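Enoyl-CoA hydratase carB homologue (Streptomyces cattleya, PDB 5O34) probably acts as a crotonase-superfamily lyase in the biosynthesis of the carbapenem antibiotic thienamycin. Local coordinates at residues Val94-Ala99 with Pro227-Arg232; Pro141-Ile146 with Arg238-Tyr243; Trp209-Ala214 with His221-Ser226; Asp53-Ala58 with Arg232-Ala237. All coordinates share one frame; numbering follows the deposited sequence.

Contacts 1, 2 and 4 all use helix 229-242, which lies on the main mixed sheet. From its start to its end the helix meets strand 92-96 in contact 1, strand 55-59 in contact 4 and strand 142-146 in contact 2. Contacts 2 and 4 are buried and aliphatic, with centres 5 Å apart. Contact 1 is partly buried; there two leucines pack on a tyrosine ring. Contact 3 joins helix 211-217 to strand 222-224, outermost in the sheet within this chain. It is smaller and more polar, with an exposed glutamate. A salt bridge between Glu-222 OE2 and Arg-232 NE ties that strand to helix 229-242.

Contact 1: residues Val94-Ala99 with Pro227-Arg232; sequences VLYGGA and PRLLDR
Tyr-96, at the end of strand 92-96, packs against Leu-229 and Leu-230 at the start of helix 229-242. The main interaction is a CH-pi contact. Leu-230 CD1 sits 3.8 Å from the centroid of the Tyr-96 ring and only 4° off the ring normal. The methyl group is thus centred over the face. The ring and the leucine side chain cross at about a right angle. Tyr-96 CB points toward the helix, and with CG anti to the backbone N (chi1 179°) one ring face lies against Leu-230.

Plain apolar packing adds to this. Leu-229 CD2 approaches the edge of the same ring near its plane, 4.2 Å from Tyr-96 CE1. Leu-230 CD2 lies 4.2 Å from Tyr-96 CE2. The opposite face of the ring is occupied by the backbone of its own segment, where Gly-98 N stands 3.6 Å above the plane, over the centre. The ring is held between this backbone nitrogen and a methyl group.

Around the contact, Leu-229 also touches Val-224 of strand 222-224, and Tyr-96 touches Leu-57 of strand 55-59. Dispersion and the CH-pi contact join strand and helix here, without a polar link between the two segments.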
# COMPACT_ATOMS: atom_id res chain seq x y z
N VAL A 94 -21.21 14.68 -1.13
CA VAL A 94 -21.08 14.05 -2.44
C VAL A 94 -20.54 15.10 -3.41
O VAL A 94 -21.22 16.10 -3.68
CB VAL A 94 -22.40 13.40 -2.96
CG1 VAL A 94 -22.22 12.79 -4.36
CG2 VAL A 94 -22.91 12.34 -1.99
N LEU A 95 -19.32 14.89 -3.91
CA LEU A 95 -18.66 15.72 -4.92
C LEU A 95 -19.01 15.10 -6.26
O LEU A 95 -18.78 13.90 -6.47
CB LEU A 95 -17.14 15.74 -4.73
CG LEU A 95 -16.54 17.00 -4.13
CD1 LEU A 95 -15.03 16.83 -3.97
CD2 LEU A 95 -16.85 18.23 -4.98
N TYR A 96 -19.61 15.89 -7.15
CA TYR A 96 -20.11 15.41 -8.43
C TYR A 96 -19.73 16.35 -9.57
O TYR A 96 -19.88 17.57 -9.47
CB TYR A 96 -21.62 15.23 -8.29
CG TYR A 96 -22.38 14.76 -9.50
CD1 TYR A 96 -22.15 13.50 -10.04
CD2 TYR A 96 -23.43 15.51 -10.02
CE1 TYR A 96 -22.88 13.04 -11.14
CE2 TYR A 96 -24.18 15.06 -11.10
CZ TYR A 96 -23.90 13.82 -11.66
OH TYR A 96 -24.63 13.37 -12.74
N GLY A 97 -19.18 15.75 -10.63
CA GLY A 97 -18.73 16.47 -11.82
C GLY A 97 -19.83 16.92 -12.76
O GLY A 97 -19.67 17.91 -13.48
N GLY A 98 -20.95 16.20 -12.74
CA GLY A 98 -22.10 16.47 -13.60
C GLY A 98 -22.48 15.27 -14.45
O GLY A 98 -22.02 14.15 -14.18
N ALA A 99 -23.33 15.48 -15.47
CA ALA A 99 -23.78 14.40 -16.36
C ALA A 99 -22.84 14.23 -17.56
O ALA A 99 -22.75 15.12 -18.41
CB ALA A 99 -25.21 14.67 -16.84
N PRO A 227 -26.27 5.37 -16.24
CA PRO A 227 -27.61 5.83 -15.78
C PRO A 227 -27.90 5.73 -14.27
O PRO A 227 -28.84 6.39 -13.80
CB PRO A 227 -28.57 4.94 -16.59
CG PRO A 227 -27.77 3.69 -16.90
CD PRO A 227 -26.41 4.27 -17.22
N ARG A 228 -27.11 4.96 -13.52
CA ARG A 228 -27.33 4.77 -12.08
C ARG A 228 -26.24 5.42 -11.18
O ARG A 228 -26.29 5.26 -9.96
CB ARG A 228 -27.44 3.25 -11.79
CG ARG A 228 -28.22 2.86 -10.54
CD ARG A 228 -27.87 1.44 -10.16
NE ARG A 228 -28.37 1.08 -8.83
CZ ARG A 228 -28.33 -0.15 -8.32
NH1 ARG A 228 -27.82 -1.15 -9.03
NH2 ARG A 228 -28.81 -0.39 -7.11
N LEU A 229 -25.29 6.18 -11.78
CA LEU A 229 -24.18 6.82 -11.05
C LEU A 229 -24.60 7.69 -9.85
O LEU A 229 -24.20 7.38 -8.72
CB LEU A 229 -23.22 7.61 -11.98
CG LEU A 229 -22.03 8.29 -11.25
CD1 LEU A 229 -21.01 7.28 -10.74
CD2 LEU A 229 -21.34 9.28 -12.13
N LEU A 230 -25.40 8.76 -10.08
CA LEU A 230 -25.85 9.65 -9.00
C LEU A 230 -26.78 8.92 -8.01
O LEU A 230 -26.66 9.14 -6.81
CB LEU A 230 -26.47 10.94 -9.55
CG LEU A 230 -26.72 12.10 -8.58
CD1 LEU A 230 -25.41 12.67 -8.02
CD2 LEU A 230 -27.46 13.22 -9.28
N ASP A 231 -27.61 7.98 -8.51
CA ASP A 231 -28.50 7.15 -7.69
C ASP A 231 -27.74 6.34 -6.66
O ASP A 231 -28.12 6.31 -5.48
CB ASP A 231 -29.31 6.19 -8.58
CG ASP A 231 -30.35 6.91 -9.39
OD1 ASP A 231 -30.73 8.02 -9.00
OD2 ASP A 231 -30.83 6.32 -10.39
N ARG A 232 -26.66 5.68 -7.11
CA ARG A 232 -25.79 4.89 -6.26
C ARG A 232 -25.05 5.81 -5.28
O ARG A 232 -25.01 5.52 -4.08
CB ARG A 232 -24.85 4.02 -7.13
CG ARG A 232 -23.99 3.00 -6.38
CD ARG A 232 -24.68 2.22 -5.29
NE ARG A 232 -23.69 1.68 -4.35
CZ ARG A 232 -23.93 1.38 -3.08
NH1 ARG A 232 -25.14 1.57 -2.56
NH2 ARG A 232 -22.96 0.90 -2.32

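Contact 2: residues Pro141-Ile146 with Arg238-Tyr243; sequences PVIAAI and RTISGY
The flat group beside the contact of Ile-240 with Pro-141 and Ile-143 is the ring of Tyr-243. One of its faces carries the carbonyl O of Thr-239, 3.6 Å above the plane and over the centre of the ring. At its rim, the phenol OH is hydrogen-bonded to Leu-204 O of the second subunit. The ring folds back over the end of helix 229-242.

Ile-240 makes both contacts across the segments, one with each branch. Its CG2 lies 3.6 Å from Pro-141 CG, on the proline ring, and 4.1 Å from Pro-141 CB. The two side chains slide past each other in opposite directions. Ile-240 CD1 lies 3.7 Å from Ile-143 CD1. Here the side chains reach toward each other, tip to tip. Ile-143 CG1 is a little farther, 4.1 Å from the same Ile-240 CD1. In Ile-240, CG1 lies beside the backbone N (chi1 -55°) and CG2 anti to it, which puts CG2 at the proline and CD1 at Ile-143.

Ile-143 and Ile-240 both also touch Cys-92 of the neighbouring strand 92-96. Leu-204 of the second subunit packs on Ile-240.

All three touching residues are buried and aliphatic. The contact is thus hydrophobic, with polar bonds confined to its surroundings. Ile-240 brings strand 142-146, the helix and the subunit interface together in one apolar cluster.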
# COMPACT_ATOMS: atom_id res chain seq x y z
N PRO A 141 -17.41 12.27 5.88
CA PRO A 141 -16.96 11.50 4.71
C PRO A 141 -17.37 12.20 3.42
O PRO A 141 -18.41 12.86 3.37
CB PRO A 141 -17.70 10.16 4.85
CG PRO A 141 -18.18 10.13 6.24
CD PRO A 141 -18.46 11.55 6.61
N VAL A 142 -16.53 12.07 2.40
CA VAL A 142 -16.74 12.69 1.09
C VAL A 142 -16.75 11.60 0.03
O VAL A 142 -15.83 10.79 -0.03
CB VAL A 142 -15.67 13.79 0.80
CG1 VAL A 142 -16.02 14.57 -0.46
CG2 VAL A 142 -15.50 14.73 1.98
N ILE A 143 -17.79 11.59 -0.82
CA ILE A 143 -17.94 10.65 -1.92
C ILE A 143 -17.70 11.38 -3.22
O ILE A 143 -18.36 12.38 -3.47
CB ILE A 143 -19.34 9.96 -1.93
CG1 ILE A 143 -19.59 9.16 -0.64
CG2 ILE A 143 -19.53 9.07 -3.19
CD1 ILE A 143 -21.06 8.84 -0.42
N ALA A 144 -16.78 10.90 -4.06
CA ALA A 144 -16.55 11.48 -5.38
C ALA A 144 -17.31 10.61 -6.40
O ALA A 144 -17.20 9.39 -6.36
CB ALA A 144 -15.07 11.52 -5.70
N ALA A 145 -18.14 11.24 -7.25
CA ALA A 145 -18.93 10.56 -8.28
C ALA A 145 -18.42 11.01 -9.65
O ALA A 145 -18.57 12.16 -10.04
CB ALA A 145 -20.41 10.88 -8.10
N ILE A 146 -17.72 10.09 -10.33
CA ILE A 146 -17.02 10.30 -11.60
C ILE A 146 -17.77 9.65 -12.79
O ILE A 146 -17.97 8.43 -12.80
CB ILE A 146 -15.53 9.83 -11.44
CG1 ILE A 146 -14.91 10.38 -10.12
CG2 ILE A 146 -14.68 10.23 -12.64
CD1 ILE A 146 -13.54 9.80 -9.66
N ARG A 238 -26.77 8.15 1.77
CA ARG A 238 -27.89 7.88 2.68
C ARG A 238 -27.48 6.85 3.74
O ARG A 238 -27.76 7.06 4.92
CB ARG A 238 -29.11 7.39 1.88
CG ARG A 238 -30.42 8.06 2.29
CD ARG A 238 -31.48 7.93 1.21
NE ARG A 238 -31.31 8.91 0.13
CZ ARG A 238 -31.28 8.61 -1.16
NH1 ARG A 238 -31.39 7.35 -1.56
NH2 ARG A 238 -31.14 9.57 -2.07
N THR A 239 -26.79 5.75 3.33
CA THR A 239 -26.28 4.71 4.24
C THR A 239 -25.28 5.32 5.26
O THR A 239 -25.43 5.11 6.47
CB THR A 239 -25.69 3.53 3.45
OG1 THR A 239 -26.70 2.97 2.59
CG2 THR A 239 -25.11 2.44 4.35
N ILE A 240 -24.29 6.10 4.75
CA ILE A 240 -23.27 6.76 5.58
C ILE A 240 -23.95 7.73 6.55
O ILE A 240 -23.67 7.69 7.75
CB ILE A 240 -22.13 7.44 4.76
CG1 ILE A 240 -21.43 6.42 3.81
CG2 ILE A 240 -21.11 8.08 5.71
CD1 ILE A 240 -20.50 7.02 2.75
N SER A 241 -24.91 8.54 6.03
CA SER A 241 -25.69 9.49 6.82
C SER A 241 -26.49 8.84 7.96
O SER A 241 -26.67 9.46 9.00
CB SER A 241 -26.60 10.31 5.93
OG SER A 241 -26.96 11.51 6.59
N GLY A 242 -26.91 7.59 7.76
CA GLY A 242 -27.66 6.81 8.74
C GLY A 242 -26.85 6.29 9.91
O GLY A 242 -27.44 5.88 10.93
N TYR A 243 -25.51 6.26 9.80
CA TYR A 243 -24.66 5.81 10.92
C TYR A 243 -24.59 6.92 11.97
O TYR A 243 -24.67 8.09 11.61
CB TYR A 243 -23.22 5.48 10.47
CG TYR A 243 -23.05 4.44 9.38
CD1 TYR A 243 -23.75 3.24 9.41
CD2 TYR A 243 -22.10 4.61 8.37
CE1 TYR A 243 -23.56 2.26 8.43
CE2 TYR A 243 -21.90 3.64 7.39
CZ TYR A 243 -22.63 2.47 7.43
OH TYR A 243 -22.42 1.52 6.46

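Contact 3: residues Trp209-Ala214 with His221-Ser226; sequences WPAERA and HETVAS
The short connection from helix 211-217 to strand 222-224 folds back so that Ala-211 and Glu-212, at the start of the helix, meet Thr-223. Strand 222-224 is an outer strand of the main sheet within this chain. Pro-210 is the N-cap residue of the helix.

Thr-223 provides the whole strand side of the contact. Its methyl group CG2 lies 3.5 Å from Ala-211 O and 4.2 Å from Ala-211 CB. Its OG1 is placed between the backbone N and the carbonyl carbon (chi1 58°), which leaves CG2 beside the backbone N and against Ala-211 O. Glu-212 points away from the strand at CB, but its chain bends at chi2 (-45°) and brings the carboxylate back. Glu-212 OE2 then stands 3.7 Å from Thr-223 OG1, and the two side chains cross at about a right angle.

Glu-168 OE1, a carboxylate of the same charge, is also close to Glu-212 OE2, which probably makes this corner electrostatically unfavourable unless the charge is screened. Glu-222 forms a salt bridge with Arg-232 and a hydrogen bond with Tyr-163 OH.

With no bond between Thr-223 OG1 and the carboxylate, van der Waals contact of the methyl group with the first helical turn is what joins the two segments.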
# COMPACT_ATOMS: atom_id res chain seq x y z
N TRP A 209 -6.67 4.91 -17.46
CA TRP A 209 -7.13 3.79 -16.68
C TRP A 209 -8.64 3.69 -16.82
O TRP A 209 -9.36 4.41 -16.13
CB TRP A 209 -6.70 3.94 -15.21
CG TRP A 209 -5.62 2.99 -14.80
CD1 TRP A 209 -5.73 1.97 -13.92
CD2 TRP A 209 -4.26 2.99 -15.26
NE1 TRP A 209 -4.53 1.30 -13.82
CE2 TRP A 209 -3.60 1.93 -14.61
CE3 TRP A 209 -3.52 3.81 -16.13
CZ2 TRP A 209 -2.25 1.64 -14.81
CZ3 TRP A 209 -2.18 3.52 -16.34
CH2 TRP A 209 -1.55 2.45 -15.68
N PRO A 210 -9.13 2.79 -17.71
CA PRO A 210 -10.59 2.59 -17.81
C PRO A 210 -11.17 2.08 -16.49
O PRO A 210 -10.44 1.56 -15.64
CB PRO A 210 -10.77 1.57 -18.95
CG PRO A 210 -9.43 1.02 -19.21
CD PRO A 210 -8.38 1.89 -18.61
N ALA A 211 -12.49 2.30 -16.31
CA ALA A 211 -13.24 2.03 -15.08
C ALA A 211 -12.98 0.67 -14.42
O ALA A 211 -12.76 0.65 -13.20
CB ALA A 211 -14.73 2.21 -15.33
N GLU A 212 -12.97 -0.43 -15.20
CA GLU A 212 -12.79 -1.83 -14.74
C GLU A 212 -11.39 -2.10 -14.19
O GLU A 212 -11.25 -2.69 -13.11
CB GLU A 212 -13.18 -2.83 -15.86
CG GLU A 212 -14.68 -2.88 -16.16
CD GLU A 212 -15.63 -2.93 -14.97
OE1 GLU A 212 -15.46 -3.82 -14.11
OE2 GLU A 212 -16.54 -2.07 -14.91
N ARG A 213 -10.38 -1.57 -14.89
CA ARG A 213 -8.97 -1.57 -14.51
C ARG A 213 -8.75 -0.67 -13.25
O ARG A 213 -8.06 -1.09 -12.31
CB ARG A 213 -8.14 -1.05 -15.68
CG ARG A 213 -6.66 -0.96 -15.36
CD ARG A 213 -5.80 -1.44 -16.47
NE ARG A 213 -4.90 -0.37 -16.90
CZ ARG A 213 -4.70 -0.05 -18.17
NH1 ARG A 213 -5.31 -0.71 -19.15
NH2 ARG A 213 -3.87 0.95 -18.48
N ALA A 214 -9.35 0.56 -13.23
CA ALA A 214 -9.26 1.48 -12.08
C ALA A 214 -9.82 0.88 -10.79
O ALA A 214 -9.23 1.08 -9.72
CB ALA A 214 -9.95 2.80 -12.38
N HIS A 221 -13.50 2.78 -5.81
CA HIS A 221 -13.98 1.90 -4.75
C HIS A 221 -15.10 1.04 -5.32
O HIS A 221 -15.35 -0.07 -4.85
CB HIS A 221 -14.52 2.72 -3.57
CG HIS A 221 -13.46 3.44 -2.80
ND1 HIS A 221 -12.71 4.46 -3.37
CD2 HIS A 221 -13.08 3.29 -1.51
CE1 HIS A 221 -11.89 4.87 -2.42
NE2 HIS A 221 -12.08 4.20 -1.28
N GLU A 222 -15.80 1.57 -6.34
CA GLU A 222 -16.94 0.92 -6.96
C GLU A 222 -17.19 1.48 -8.35
O GLU A 222 -16.90 2.65 -8.62
CB GLU A 222 -18.18 1.09 -6.06
CG GLU A 222 -19.43 0.36 -6.52
CD GLU A 222 -20.70 0.65 -5.73
OE1 GLU A 222 -20.59 1.07 -4.56
OE2 GLU A 222 -21.80 0.41 -6.27
N THR A 223 -17.75 0.62 -9.22
CA THR A 223 -18.18 0.95 -10.57
C THR A 223 -19.69 0.69 -10.69
O THR A 223 -20.23 -0.20 -10.02
CB THR A 223 -17.42 0.15 -11.65
OG1 THR A 223 -17.60 -1.26 -11.43
CG2 THR A 223 -15.95 0.51 -11.73
N VAL A 224 -20.36 1.47 -11.54
CA VAL A 224 -21.79 1.37 -11.88
C VAL A 224 -21.98 1.79 -13.33
O VAL A 224 -21.12 2.45 -13.90
CB VAL A 224 -22.74 2.20 -10.96
CG1 VAL A 224 -22.96 1.54 -9.61
CG2 VAL A 224 -22.28 3.64 -10.82
N ALA A 225 -23.14 1.44 -13.90
CA ALA A 225 -23.51 1.86 -15.25
C ALA A 225 -23.84 3.36 -15.17
O ALA A 225 -24.43 3.79 -14.16
CB ALA A 225 -24.74 1.09 -15.70
N SER A 226 -23.46 4.15 -16.19
CA SER A 226 -23.71 5.60 -16.25
C SER A 226 -25.14 6.02 -15.80
O SER A 226 -25.22 6.94 -14.98
CB SER A 226 -23.39 6.16 -17.64
OG SER A 226 -22.12 5.74 -18.11

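Contact 4: residues Asp53-Ala58 with Arg232-Ala237; sequences DGIALA and RALELA
Ile-55 of strand 55-59 packs on Ala-237 and Leu-234 of helix 229-242. Apolar packing carries the contact. Three carbons of Ile-55 bear on one methyl group: Ala-237 CB lies 3.8 Å from both CG1 and CD1 of Ile-55 and 3.9 Å from its CG2. The isoleucine has CG2 anti to the backbone N and CG1 beside it (chi1 -50°), a setting that puts both branches against the alanine methyl group. Leu-234 closes the side, with its CD2 4.3 Å from Ile-55 CG2.

One approach involves a polar atom. Ile-55 CD1 lies 3.8 Å from Leu-234 O, a backbone carbonyl of the helix.

The charged side chains of the helix segment, Arg-232 and Glu-235, take no part in the contact. Arg-232 NH1 and Glu-235 OE1 form a long, weak salt bridge of 3.9 Å with each other.

Leu-51 also touches both Leu-57 and Leu-234, and Val-94 of the next strand touches Ala-237. The alternate residues Ala-56 and Ala-58 instead meet helix 71-86, on the other face of the sheet. Helices packed on both faces of a largely parallel sheet are in keeping with the alpha/beta core of the crotonase fold.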
# COMPACT_ATOMS: atom_id res chain seq x y z
N ASP A 53 -31.16 14.40 3.85
CA ASP A 53 -31.07 13.17 4.67
C ASP A 53 -29.84 13.34 5.57
O ASP A 53 -29.55 12.49 6.43
CB ASP A 53 -30.91 11.93 3.77
CG ASP A 53 -32.09 11.64 2.87
OD1 ASP A 53 -32.97 10.83 3.27
OD2 ASP A 53 -32.13 12.20 1.74
N GLY A 54 -29.16 14.46 5.37
CA GLY A 54 -27.89 14.85 5.96
C GLY A 54 -26.88 14.96 4.83
O GLY A 54 -25.69 15.16 5.07
N ILE A 55 -27.36 14.82 3.57
CA ILE A 55 -26.55 14.83 2.35
C ILE A 55 -26.44 16.22 1.73
O ILE A 55 -27.45 16.87 1.45
CB ILE A 55 -27.07 13.79 1.31
CG1 ILE A 55 -27.25 12.39 1.95
CG2 ILE A 55 -26.17 13.74 0.05
CD1 ILE A 55 -28.21 11.45 1.18
N ALA A 56 -25.20 16.64 1.45
CA ALA A 56 -24.89 17.89 0.77
C ALA A 56 -24.21 17.51 -0.54
O ALA A 56 -23.16 16.86 -0.53
CB ALA A 56 -23.96 18.74 1.62
N LEU A 57 -24.85 17.83 -1.67
CA LEU A 57 -24.32 17.55 -3.00
C LEU A 57 -23.62 18.79 -3.51
O LEU A 57 -24.27 19.80 -3.77
CB LEU A 57 -25.43 17.05 -3.96
CG LEU A 57 -25.14 17.01 -5.49
CD1 LEU A 57 -23.95 16.13 -5.83
CD2 LEU A 57 -26.34 16.48 -6.23
N ALA A 58 -22.29 18.72 -3.63
CA ALA A 58 -21.44 19.79 -4.14
C ALA A 58 -21.18 19.49 -5.61
O ALA A 58 -20.87 18.36 -5.96
CB ALA A 58 -20.14 19.85 -3.36
N ARG A 232 -26.66 5.68 -7.11
CA ARG A 232 -25.79 4.89 -6.26
C ARG A 232 -25.05 5.81 -5.28
O ARG A 232 -25.01 5.52 -4.08
CB ARG A 232 -24.85 4.02 -7.13
CG ARG A 232 -23.99 3.00 -6.38
CD ARG A 232 -24.68 2.22 -5.29
NE ARG A 232 -23.69 1.68 -4.35
CZ ARG A 232 -23.93 1.38 -3.08
NH1 ARG A 232 -25.14 1.57 -2.56
NH2 ARG A 232 -22.96 0.90 -2.32
N ALA A 233 -24.57 6.98 -5.77
CA ALA A 233 -23.88 7.98 -4.95
C ALA A 233 -24.75 8.44 -3.77
O ALA A 233 -24.29 8.40 -2.62
CB ALA A 233 -23.46 9.17 -5.80
N LEU A 234 -26.03 8.76 -4.04
CA LEU A 234 -26.98 9.22 -3.03
C LEU A 234 -27.48 8.09 -2.14
O LEU A 234 -27.71 8.32 -0.96
CB LEU A 234 -28.13 10.01 -3.66
CG LEU A 234 -27.70 11.14 -4.61
CD1 LEU A 234 -28.87 11.71 -5.34
CD2 LEU A 234 -26.87 12.21 -3.92
N GLU A 235 -27.58 6.86 -2.68
CA GLU A 235 -27.96 5.68 -1.89
C GLU A 235 -26.85 5.41 -0.86
O GLU A 235 -27.15 5.21 0.31
CB GLU A 235 -28.19 4.44 -2.78
CG GLU A 235 -28.57 3.19 -2.00
CD GLU A 235 -28.81 1.91 -2.78
OE1 GLU A 235 -28.69 1.92 -4.03
OE2 GLU A 235 -29.13 0.89 -2.12
N LEU A 236 -25.58 5.45 -1.31
CA LEU A 236 -24.44 5.25 -0.41
C LEU A 236 -24.33 6.40 0.60
O LEU A 236 -24.08 6.15 1.78
CB LEU A 236 -23.12 5.04 -1.19
CG LEU A 236 -21.82 4.91 -0.35
CD1 LEU A 236 -21.85 3.70 0.59
CD2 LEU A 236 -20.63 4.86 -1.24
N ALA A 237 -24.55 7.65 0.14
CA ALA A 237 -24.54 8.84 1.01
C ALA A 237 -25.59 8.71 2.12
O ALA A 237 -25.31 9.03 3.27
CB ALA A 237 -24.79 10.09 0.20